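Local coordinates for mandelate racemase / muconate lactonizing enzyme (Burkholderia pseudomallei, PDB 2POD), which is of uncertain function but belongs to the enolase superfamily, is probably a lyase, and binds a sodium ion at a three-carboxylate site, at residues S310-W315 / A340-V345. Sequence-based numbering, arbitrary orientation.
Sequences SMAEAW and APNALV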
loop_
_atom_site.group_PDB
_atom_site.type_symbol
_atom_site.label_atom_id
_atom_site.label_comp_id
_atom_site.label_asym_id
_atom_site.label_seq_id
_atom_site.Cartn_x
_atom_site.Cartn_y
_atom_site.Cartn_z
ATOM N N SER B 310 22.213 9.131 -13.200
ATOM C CA SER B 310 21.926 10.229 -12.293
ATOM C C SER B 310 20.624 10.026 -11.517
ATOM O O SER B 310 20.502 10.494 -10.391
ATOM C CB SER B 310 21.945 11.567 -13.037
ATOM O OG SER B 310 21.010 11.587 -14.098
HETATM N N MSE B 311 19.671 9.315 -12.123
HETATM C CA MSE B 311 18.488 8.787 -11.425
HETATM C C MSE B 311 18.840 7.797 -10.319
HETATM O O MSE B 311 18.407 7.957 -9.181
HETATM C CB MSE B 311 17.568 8.072 -12.409
HETATM C CG MSE B 311 16.451 8.904 -12.965
HETATM SE SE MSE B 311 15.109 7.772 -13.796
HETATM C CE MSE B 311 14.182 7.179 -12.211
ATOM N N ALA B 312 19.609 6.769 -10.675
ATOM C CA ALA B 312 20.040 5.732 -9.742
ATOM C C ALA B 312 20.755 6.267 -8.502
ATOM O O ALA B 312 20.642 5.677 -7.428
ATOM C CB ALA B 312 20.920 4.715 -10.455
ATOM N N GLU B 313 21.489 7.374 -8.664
ATOM C CA GLU B 313 22.177 8.049 -7.556
ATOM C C GLU B 313 21.183 8.573 -6.521
ATOM O O GLU B 313 21.428 8.465 -5.316
ATOM C CB GLU B 313 23.068 9.189 -8.074
ATOM C CG GLU B 313 24.154 9.667 -7.092
ATOM C CD GLU B 313 24.953 10.874 -7.609
ATOM O OE1 GLU B 313 24.899 11.155 -8.825
ATOM O OE2 GLU B 313 25.639 11.541 -6.798
ATOM N N ALA B 314 20.052 9.105 -6.994
ATOM C CA ALA B 314 18.950 9.517 -6.109
ATOM C C ALA B 314 18.316 8.389 -5.278
ATOM O O ALA B 314 17.667 8.652 -4.265
ATOM C CB ALA B 314 17.891 10.287 -6.883
ATOM N N TRP B 315 18.507 7.140 -5.703
ATOM C CA TRP B 315 18.043 5.982 -4.942
ATOM C C TRP B 315 19.203 5.308 -4.189
ATOM O O TRP B 315 19.056 4.189 -3.673
ATOM C CB TRP B 315 17.359 4.978 -5.868
ATOM C CG TRP B 315 15.869 5.190 -6.063
ATOM C CD1 TRP B 315 14.855 4.449 -5.519
ATOM C CD2 TRP B 315 15.241 6.186 -6.878
ATOM N NE1 TRP B 315 13.636 4.932 -5.938
ATOM C CE2 TRP B 315 13.844 5.991 -6.779
ATOM C CE3 TRP B 315 15.724 7.226 -7.684
ATOM C CZ2 TRP B 315 12.926 6.803 -7.450
ATOM C CZ3 TRP B 315 14.813 8.026 -8.359
ATOM C CH2 TRP B 315 13.427 7.816 -8.228
ATOM N N ALA B 340 30.323 9.422 -14.119
ATOM C CA ALA B 340 29.251 9.226 -13.133
ATOM C C ALA B 340 29.803 9.144 -11.708
ATOM O O ALA B 340 30.644 8.295 -11.419
ATOM C CB ALA B 340 28.431 7.988 -13.467
ATOM N N PRO B 341 29.337 10.041 -10.815
ATOM C CA PRO B 341 29.709 9.994 -9.398
ATOM C C PRO B 341 29.332 8.669 -8.722
ATOM O O PRO B 341 29.997 8.245 -7.766
ATOM C CB PRO B 341 28.910 11.147 -8.784
ATOM C CG PRO B 341 28.571 12.039 -9.919
ATOM C CD PRO B 341 28.409 11.148 -11.104
ATOM N N ASN B 342 28.283 8.018 -9.223
ATOM C CA ASN B 342 27.876 6.718 -8.705
ATOM C C ASN B 342 28.374 5.481 -9.456
ATOM O O ASN B 342 27.909 4.385 -9.185
ATOM C CB ASN B 342 26.359 6.654 -8.499
ATOM C CG ASN B 342 25.600 6.741 -9.788
ATOM O OD1 ASN B 342 25.962 7.507 -10.680
ATOM N ND2 ASN B 342 24.528 5.961 -9.898
ATOM N N ALA B 343 29.324 5.638 -10.372
ATOM C CA ALA B 343 29.924 4.469 -11.034
ATOM C C ALA B 343 30.727 3.567 -10.086
ATOM O O ALA B 343 31.488 4.049 -9.260
ATOM C CB ALA B 343 30.754 4.895 -12.213
ATOM N N LEU B 344 30.514 2.257 -10.185
ATOM C CA LEU B 344 31.060 1.301 -9.209
ATOM C C LEU B 344 32.264 0.585 -9.810
ATOM O O LEU B 344 33.386 0.666 -9.289
ATOM C CB LEU B 344 29.995 0.259 -8.842
ATOM C CG LEU B 344 29.889 -0.498 -7.504
ATOM C CD1 LEU B 344 29.252 -1.864 -7.750
ATOM C CD2 LEU B 344 31.175 -0.634 -6.688
ATOM N N VAL B 345 32.002 -0.130 -10.900
ATOM C CA VAL B 345 33.018 -0.858 -11.642
ATOM C C VAL B 345 32.721 -0.703 -13.120
ATOM O O VAL B 345 31.608 -0.352 -13.501
ATOM C CB VAL B 345 33.050 -2.370 -11.288
ATOM C CG1 VAL B 345 33.974 -2.630 -10.111
ATOM C CG2 VAL B 345 31.650 -2.912 -11.014
HETATM O O HOH W 1 25.200 9.968 -11.314
#
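Glu313 and Asn342 meet where the C-terminal part of helix 301-314 packs against a type I beta turn in the enolase-type, TIM-barrel-like domain. The turn, Ala340 to Ala343, follows helix 327-339 and leads into strand 346-348; the 3.1 Å bond from Ala343 N to Ala340 O closes it, putting Pro341 and Asn342 at its two corners. Since both segments precede barrel strands, the contact lies at the strands' N-terminal end, opposite the C-terminal end where enzymes of this superfamily carry their active site.

The close-packed part is the Asn342 side chain. Its CG sits between the backbone N and the carbonyl carbon (chi1 66°), turning the amide onto the helix: CG lies 3.9 Å from Glu313 CB, and ND2 lies 3.9 Å from Ala312 CB and 3.6 Å from Glu313 N, the closest approach between the segments. No direct hydrogen bond spans them. Instead ND2 donates to Leu317 O and, more weakly, to Ala309 O, so the buried amide ties the turn to the helix and the loop beyond it.

The looser side is partly exposed Pro341, which gives the helix less than half the contact area of Asn342, at similar distances. With CG anti to the backbone N (chi1 -162°) and the chain extended, Glu313 crosses the proline at about a right angle, OE2 3.8 Å from Pro341 CB and OE1 3.9 Å from Pro341 CG. The carboxylate's stronger partner is Arg277 of a second subunit, a salt bridge to OE1; Tyr190 of a third subunit packs on Glu313 and Asn342. Carboxylate and amide planes lie only 19° apart, and one water lies within hydrogen-bonding distance of both, 2.8 Å from Glu313 OE1 and 2.7 Å from Asn342 OD1.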